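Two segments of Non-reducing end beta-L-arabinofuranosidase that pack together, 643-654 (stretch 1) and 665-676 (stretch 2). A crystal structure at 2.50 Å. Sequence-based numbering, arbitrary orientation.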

ATOM      1  N   VAL A 643      17.248  10.418  -5.717  1.00 57.04           N
ATOM      2  CA  VAL A 643      17.402  11.836  -5.578  1.00 54.60           C
ATOM      3  C   VAL A 643      17.477  12.182  -4.096  1.00 53.74           C
ATOM      4  O   VAL A 643      16.496  12.056  -3.378  1.00 51.44           O
ATOM      5  CB  VAL A 643      16.264  12.605  -6.254  1.00 53.76           C
ATOM      6  CG1 VAL A 643      16.440  14.113  -6.020  1.00 53.55           C
ATOM      7  CG2 VAL A 643      16.238  12.290  -7.744  1.00 53.51           C
ATOM      8  N   ALA A 644      18.654  12.597  -3.644  1.00 55.01           N
ATOM      9  CA  ALA A 644      18.783  13.261  -2.341  1.00 57.30           C
ATOM     10  C   ALA A 644      18.524  14.770  -2.499  1.00 57.08           C
ATOM     11  O   ALA A 644      18.445  15.274  -3.603  1.00 57.78           O
ATOM     12  CB  ALA A 644      20.153  12.992  -1.711  1.00 56.77           C
ATOM     13  N   LEU A 645      18.336  15.467  -1.388  1.00 56.87           N
ATOM     14  CA  LEU A 645      18.123  16.902  -1.410  1.00 58.67           C
ATOM     15  C   LEU A 645      19.188  17.473  -0.490  1.00 58.10           C
ATOM     16  O   LEU A 645      19.339  17.005   0.636  1.00 57.55           O
ATOM     17  CB  LEU A 645      16.703  17.258  -0.938  1.00 61.20           C
ATOM     18  CG  LEU A 645      15.536  16.580  -1.692  1.00 61.67           C
ATOM     19  CD1 LEU A 645      14.225  16.586  -0.884  1.00 62.15           C
ATOM     20  CD2 LEU A 645      15.346  17.206  -3.062  1.00 60.74           C
ATOM     21  N   GLU A 646      19.973  18.423  -0.997  1.00 59.85           N
ATOM     22  CA  GLU A 646      21.104  18.992  -0.264  1.00 61.04           C
ATOM     23  C   GLU A 646      20.811  20.441   0.024  1.00 62.38           C
ATOM     24  O   GLU A 646      20.253  21.151  -0.831  1.00 63.66           O
ATOM     25  CB  GLU A 646      22.378  18.901  -1.082  1.00 63.19           C
ATOM     26  CG  GLU A 646      22.947  17.495  -1.198  1.00 64.68           C
ATOM     27  CD  GLU A 646      24.148  17.388  -2.132  1.00 66.19           C
ATOM     28  OE1 GLU A 646      24.646  18.429  -2.663  1.00 64.99           O
ATOM     29  OE2 GLU A 646      24.585  16.232  -2.323  1.00 67.73           O
ATOM     30  N   GLY A 647      21.181  20.877   1.225  1.00 61.92           N
ATOM     31  CA  GLY A 647      20.965  22.252   1.635  1.00 62.12           C
ATOM     32  C   GLY A 647      21.594  22.585   2.973  1.00 63.79           C
ATOM     33  O   GLY A 647      22.240  21.727   3.621  1.00 60.85           O
ATOM     34  N   LYS A 648      21.388  23.838   3.376  1.00 65.49           N
ATOM     35  CA  LYS A 648      21.986  24.387   4.576  1.00 67.88           C
ATOM     36  C   LYS A 648      20.902  24.603   5.628  1.00 67.66           C
ATOM     37  O   LYS A 648      20.048  25.516   5.519  1.00 67.22           O
ATOM     38  CB  LYS A 648      22.709  25.692   4.257  1.00 71.95           C
ATOM     39  CG  LYS A 648      23.481  26.259   5.452  1.00 76.07           C
ATOM     40  CD  LYS A 648      24.822  26.882   5.042  1.00 78.90           C
ATOM     41  CE  LYS A 648      25.847  25.782   4.789  1.00 77.39           C
ATOM     42  NZ  LYS A 648      26.995  26.179   3.953  1.00 75.58           N
ATOM     43  N   ALA A 649      20.937  23.727   6.633  1.00 66.33           N
ATOM     44  CA  ALA A 649      20.015  23.756   7.763  1.00 64.89           C
ATOM     45  C   ALA A 649      20.573  24.696   8.823  1.00 61.29           C
ATOM     46  O   ALA A 649      21.738  25.039   8.771  1.00 62.24           O
ATOM     47  CB  ALA A 649      19.877  22.356   8.321  1.00 65.09           C
ATOM     48  N   ARG A 650      19.764  25.118   9.777  1.00 58.46           N
ATOM     49  CA  ARG A 650      20.312  25.875  10.909  1.00 61.56           C
ATOM     50  C   ARG A 650      20.659  24.913  12.039  1.00 60.90           C
ATOM     51  O   ARG A 650      20.029  23.874  12.198  1.00 64.85           O
ATOM     52  CB  ARG A 650      19.350  26.970  11.346  1.00 62.19           C
ATOM     53  CG  ARG A 650      19.107  27.986  10.226  1.00 63.66           C
ATOM     54  CD  ARG A 650      18.111  29.083  10.564  1.00 63.24           C
ATOM     55  NE  ARG A 650      18.415  29.631  11.886  1.00 63.95           N
ATOM     56  CZ  ARG A 650      17.556  30.313  12.636  1.00 62.96           C
ATOM     57  NH1 ARG A 650      16.323  30.583  12.195  1.00 62.05           N
ATOM     58  NH2 ARG A 650      17.938  30.730  13.840  1.00 62.46           N
ATOM     59  N   LEU A 651      21.689  25.222  12.799  1.00 60.13           N
ATOM     60  CA  LEU A 651      22.158  24.302  13.823  1.00 61.43           C
ATOM     61  C   LEU A 651      21.950  24.918  15.185  1.00 62.95           C
ATOM     62  O   LEU A 651      22.367  26.069  15.423  1.00 63.92           O
ATOM     63  CB  LEU A 651      23.637  23.986  13.627  1.00 61.24           C
ATOM     64  CG  LEU A 651      24.274  23.068  14.672  1.00 61.15           C
ATOM     65  CD1 LEU A 651      23.740  21.665  14.507  1.00 60.70           C
ATOM     66  CD2 LEU A 651      25.792  23.078  14.580  1.00 62.42           C
ATOM     67  N   ALA A 652      21.343  24.147  16.089  1.00 62.01           N
ATOM     68  CA  ALA A 652      21.190  24.588  17.473  1.00 64.02           C
ATOM     69  C   ALA A 652      22.493  24.400  18.250  1.00 64.61           C
ATOM     70  O   ALA A 652      23.189  23.420  18.031  1.00 65.91           O
ATOM     71  CB  ALA A 652      20.069  23.820  18.134  1.00 63.64           C
ATOM     72  N   SER A 653      22.827  25.324  19.146  1.00 67.30           N
ATOM     73  CA  SER A 653      23.962  25.106  20.061  1.00 74.05           C
ATOM     74  C   SER A 653      23.663  23.852  20.869  1.00 76.00           C
ATOM     75  O   SER A 653      22.499  23.605  21.153  1.00 78.20           O
ATOM     76  CB  SER A 653      24.137  26.287  21.013  1.00 76.56           C
ATOM     77  OG  SER A 653      24.370  27.497  20.296  1.00 80.14           O
ATOM     78  N   SER A 654      24.676  23.055  21.220  1.00 79.10           N
ATOM     79  CA  SER A 654      24.422  21.771  21.907  1.00 84.46           C
ATOM     80  C   SER A 654      24.917  21.703  23.357  1.00 85.95           C
ATOM     81  O   SER A 654      26.068  21.361  23.603  1.00 89.12           O
ATOM     82  CB  SER A 654      24.967  20.579  21.088  1.00 86.12           C
ATOM     83  OG  SER A 654      26.365  20.418  21.195  1.00 82.98           O
ATOM     84  N   VAL A 665      15.997  28.378  26.526  1.00 58.17           N
ATOM     85  CA  VAL A 665      16.141  28.219  25.094  1.00 60.63           C
ATOM     86  C   VAL A 665      17.535  28.675  24.749  1.00 63.35           C
ATOM     87  O   VAL A 665      17.935  29.730  25.178  1.00 65.36           O
ATOM     88  CB  VAL A 665      15.149  29.117  24.321  1.00 60.79           C
ATOM     89  CG1 VAL A 665      15.425  29.093  22.823  1.00 61.17           C
ATOM     90  CG2 VAL A 665      13.725  28.664  24.552  1.00 61.18           C
ATOM     91  N   VAL A 666      18.262  27.863  23.994  1.00 68.85           N
ATOM     92  CA  VAL A 666      19.627  28.190  23.578  1.00 71.50           C
ATOM     93  C   VAL A 666      19.635  28.958  22.267  1.00 70.80           C
ATOM     94  O   VAL A 666      18.647  28.983  21.532  1.00 61.77           O
ATOM     95  CB  VAL A 666      20.530  26.920  23.450  1.00 76.80           C
ATOM     96  CG1 VAL A 666      20.648  26.216  24.800  1.00 78.37           C
ATOM     97  CG2 VAL A 666      20.052  25.927  22.370  1.00 75.33           C
ATOM     98  N   GLN A 667      20.781  29.570  21.980  1.00 78.01           N
ATOM     99  CA  GLN A 667      20.999  30.267  20.704  1.00 82.21           C
ATOM    100  C   GLN A 667      20.994  29.274  19.551  1.00 80.92           C
ATOM    101  O   GLN A 667      21.150  28.051  19.756  1.00 79.89           O
ATOM    102  CB  GLN A 667      22.330  31.047  20.714  1.00 87.63           C
ATOM    103  CG  GLN A 667      22.308  32.347  21.521  1.00 92.95           C
ATOM    104  CD  GLN A 667      21.515  33.464  20.827  1.00 96.16           C
ATOM    105  OE1 GLN A 667      22.016  34.139  19.905  1.00 92.05           O
ATOM    106  NE2 GLN A 667      20.267  33.664  21.270  1.00 95.99           N
ATOM    107  N   ALA A 668      20.815  29.797  18.343  1.00 77.83           N
ATOM    108  CA  ALA A 668      20.863  28.952  17.148  1.00 77.65           C
ATOM    109  C   ALA A 668      21.441  29.742  15.977  1.00 78.30           C
ATOM    110  O   ALA A 668      20.842  29.841  14.903  1.00 78.17           O
ATOM    111  CB  ALA A 668      19.475  28.389  16.839  1.00 74.58           C
ATOM    112  N   GLU A 669      22.626  30.294  16.195  1.00 80.33           N
ATOM    113  CA  GLU A 669      23.234  31.215  15.239  1.00 81.23           C
ATOM    114  C   GLU A 669      23.975  30.534  14.098  1.00 76.90           C
ATOM    115  O   GLU A 669      24.228  31.176  13.099  1.00 76.04           O
ATOM    116  CB  GLU A 669      24.196  32.164  15.952  1.00 88.92           C
ATOM    117  CG  GLU A 669      23.535  33.068  16.997  1.00 95.22           C
ATOM    118  CD  GLU A 669      24.495  33.540  18.100  1.00 98.91           C
ATOM    119  OE1 GLU A 669      25.249  32.701  18.666  1.00 98.07           O
ATOM    120  OE2 GLU A 669      24.467  34.753  18.423  1.00100.11           O
ATOM    121  N   LYS A 670      24.308  29.252  14.221  1.00 76.29           N
ATOM    122  CA  LYS A 670      25.152  28.555  13.212  1.00 78.42           C
ATOM    123  C   LYS A 670      24.362  27.885  12.064  1.00 74.40           C
ATOM    124  O   LYS A 670      23.122  27.910  12.047  1.00 74.08           O
ATOM    125  CB  LYS A 670      26.039  27.506  13.896  1.00 81.43           C
ATOM    126  CG  LYS A 670      26.800  28.050  15.076  1.00 86.48           C
ATOM    127  CD  LYS A 670      27.715  27.021  15.703  1.00 91.71           C
ATOM    128  CE  LYS A 670      28.256  27.580  17.020  1.00 97.68           C
ATOM    129  NZ  LYS A 670      29.622  27.091  17.369  1.00102.75           N
ATOM    130  N   THR A 671      25.090  27.296  11.111  1.00 69.89           N
ATOM    131  CA  THR A 671      24.488  26.525  10.010  1.00 67.81           C
ATOM    132  C   THR A 671      25.235  25.235   9.756  1.00 64.00           C
ATOM    133  O   THR A 671      26.346  25.057  10.207  1.00 64.46           O
ATOM    134  CB  THR A 671      24.430  27.320   8.682  1.00 68.76           C
ATOM    135  OG1 THR A 671      25.744  27.749   8.292  1.00 69.82           O
ATOM    136  CG2 THR A 671      23.486  28.520   8.804  1.00 67.13           C
ATOM    137  N   VAL A 672      24.600  24.313   9.061  1.00 62.03           N
ATOM    138  CA  VAL A 672      25.250  23.040   8.747  1.00 64.56           C
ATOM    139  C   VAL A 672      24.646  22.396   7.492  1.00 63.92           C
ATOM    140  O   VAL A 672      23.452  22.532   7.218  1.00 62.98           O
ATOM    141  CB  VAL A 672      25.263  22.053   9.960  1.00 64.85           C
ATOM    142  CG1 VAL A 672      23.866  21.477  10.246  1.00 64.44           C
ATOM    143  CG2 VAL A 672      26.294  20.941   9.746  1.00 64.39           C
ATOM    144  N   ASP A 673      25.515  21.741   6.728  1.00 65.34           N
ATOM    145  CA  ASP A 673      25.134  21.057   5.504  1.00 68.47           C
ATOM    146  C   ASP A 673      24.436  19.766   5.948  1.00 68.95           C
ATOM    147  O   ASP A 673      24.970  19.013   6.794  1.00 67.82           O
ATOM    148  CB  ASP A 673      26.357  20.732   4.588  1.00 68.79           C
ATOM    149  CG  ASP A 673      27.038  21.996   3.962  1.00 68.79           C
ATOM    150  OD1 ASP A 673      26.645  23.141   4.267  1.00 68.99           O
ATOM    151  OD2 ASP A 673      27.998  21.834   3.165  1.00 65.54           O
ATOM    152  N   ILE A 674      23.234  19.549   5.401  1.00 68.78           N
ATOM    153  CA  ILE A 674      22.498  18.298   5.554  1.00 65.73           C
ATOM    154  C   ILE A 674      22.170  17.762   4.178  1.00 65.50           C
ATOM    155  O   ILE A 674      22.171  18.485   3.180  1.00 64.20           O
ATOM    156  CB  ILE A 674      21.192  18.462   6.367  1.00 65.49           C
ATOM    157  CG1 ILE A 674      20.194  19.416   5.682  1.00 66.61           C
ATOM    158  CG2 ILE A 674      21.492  18.978   7.769  1.00 65.78           C
ATOM    159  CD1 ILE A 674      18.787  19.289   6.222  1.00 66.88           C
ATOM    160  N   ARG A 675      21.868  16.480   4.148  1.00 68.57           N
ATOM    161  CA  ARG A 675      21.321  15.851   2.974  1.00 68.91           C
ATOM    162  C   ARG A 675      20.110  15.005   3.398  1.00 67.69           C
ATOM    163  O   ARG A 675      20.202  14.193   4.331  1.00 69.80           O
ATOM    164  CB  ARG A 675      22.419  15.034   2.329  1.00 71.36           C
ATOM    165  CG  ARG A 675      21.928  14.016   1.349  1.00 74.18           C
ATOM    166  CD  ARG A 675      23.027  13.516   0.451  1.00 76.82           C
ATOM    167  NE  ARG A 675      24.054  12.741   1.141  1.00 76.75           N
ATOM    168  CZ  ARG A 675      24.865  11.876   0.532  1.00 80.38           C
ATOM    169  NH1 ARG A 675      24.765  11.634  -0.783  1.00 80.52           N
ATOM    170  NH2 ARG A 675      25.779  11.228   1.244  1.00 81.82           N
ATOM    171  N   LEU A 676      18.973  15.223   2.735  1.00 65.58           N
ATOM    172  CA  LEU A 676      17.764  14.404   2.945  1.00 63.20           C
ATOM    173  C   LEU A 676      17.695  13.283   1.921  1.00 62.50           C
ATOM    174  O   LEU A 676      18.063  13.485   0.768  1.00 62.94           O
ATOM    175  CB  LEU A 676      16.517  15.270   2.854  1.00 60.63           C
ATOM    176  CG  LEU A 676      16.500  16.472   3.812  1.00 61.16           C
ATOM    177  CD1 LEU A 676      15.164  17.214   3.772  1.00 60.84           C
ATOM    178  CD2 LEU A 676      16.786  16.038   5.237  1.00 62.07           C
TER

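The most unusual feature of this contact lies where its regular ladder gives out: the guanidinium of R650 reaches back to a main-chain carbonyl, with NH2 of R650 donating to O of A668 at 3.2 Å and a nearly straight N-H...O angle of 173°. The CA-to-CB bond of R650 points away from the partner overall, yet the chain, with chi1 m, chi2 t and chi3 p, returns its end to A668. The acceptor sits at the edge of the guanidinium, near its plane, where the N-H groups point.

Before that point the rule is a plain antiparallel ladder. L645 and L676 exchange two hydrogen bonds, N of L645 to O of L676 at 2.9 Å and N of L676 to O of L645 at 2.8 Å. G647 and I674 repeat the pattern, the bond from N of G647 to O of I674 being the longer at 3.2 Å and its return from N of I674 to O of G647 measuring 3.0 Å. A649 and V672 close a third ring, with N of A649 to O of V672 at 2.8 Å and N of V672 to O of A649 at 3.0 Å. Between these rungs, the CA-H groups also face carbonyls, as where CA of R675 lies 3.3 Å from O of L645.

Alternation sorts the side chains. L645, A649, L651, V672, I674 and L676 share one face, and their apolar contacts run along it: CB of A649 meets CG2 of I674 at 3.8 Å, and CB of L651 meets CG1 of V672 at 4.2 Å. The small A649 touches I674 diagonally, whereas I674's direct partner, G647, offers no side chain at all.

The other face carries charge. K648 and D673 stand opposite each other in a non-hydrogen-bonded pair, where the backbones come close, and form a salt bridge between NZ of K648 and OD1 of D673 at 3.1 Å. The position of that oxygen is less certain, so the pairing is a sounder lesson than its exact length.

Beyond A649 and V672, N of L651 donates to O of K670 at 3.1 Å. In the loops that follow, N of S653 reaches O of Q667 at 3.3 Å with an angle of 169°. The same carbonyl receives a weak bond from the S653 hydroxyl, OG to O of Q667 at 3.3 Å, so one residue addresses one acceptor twice.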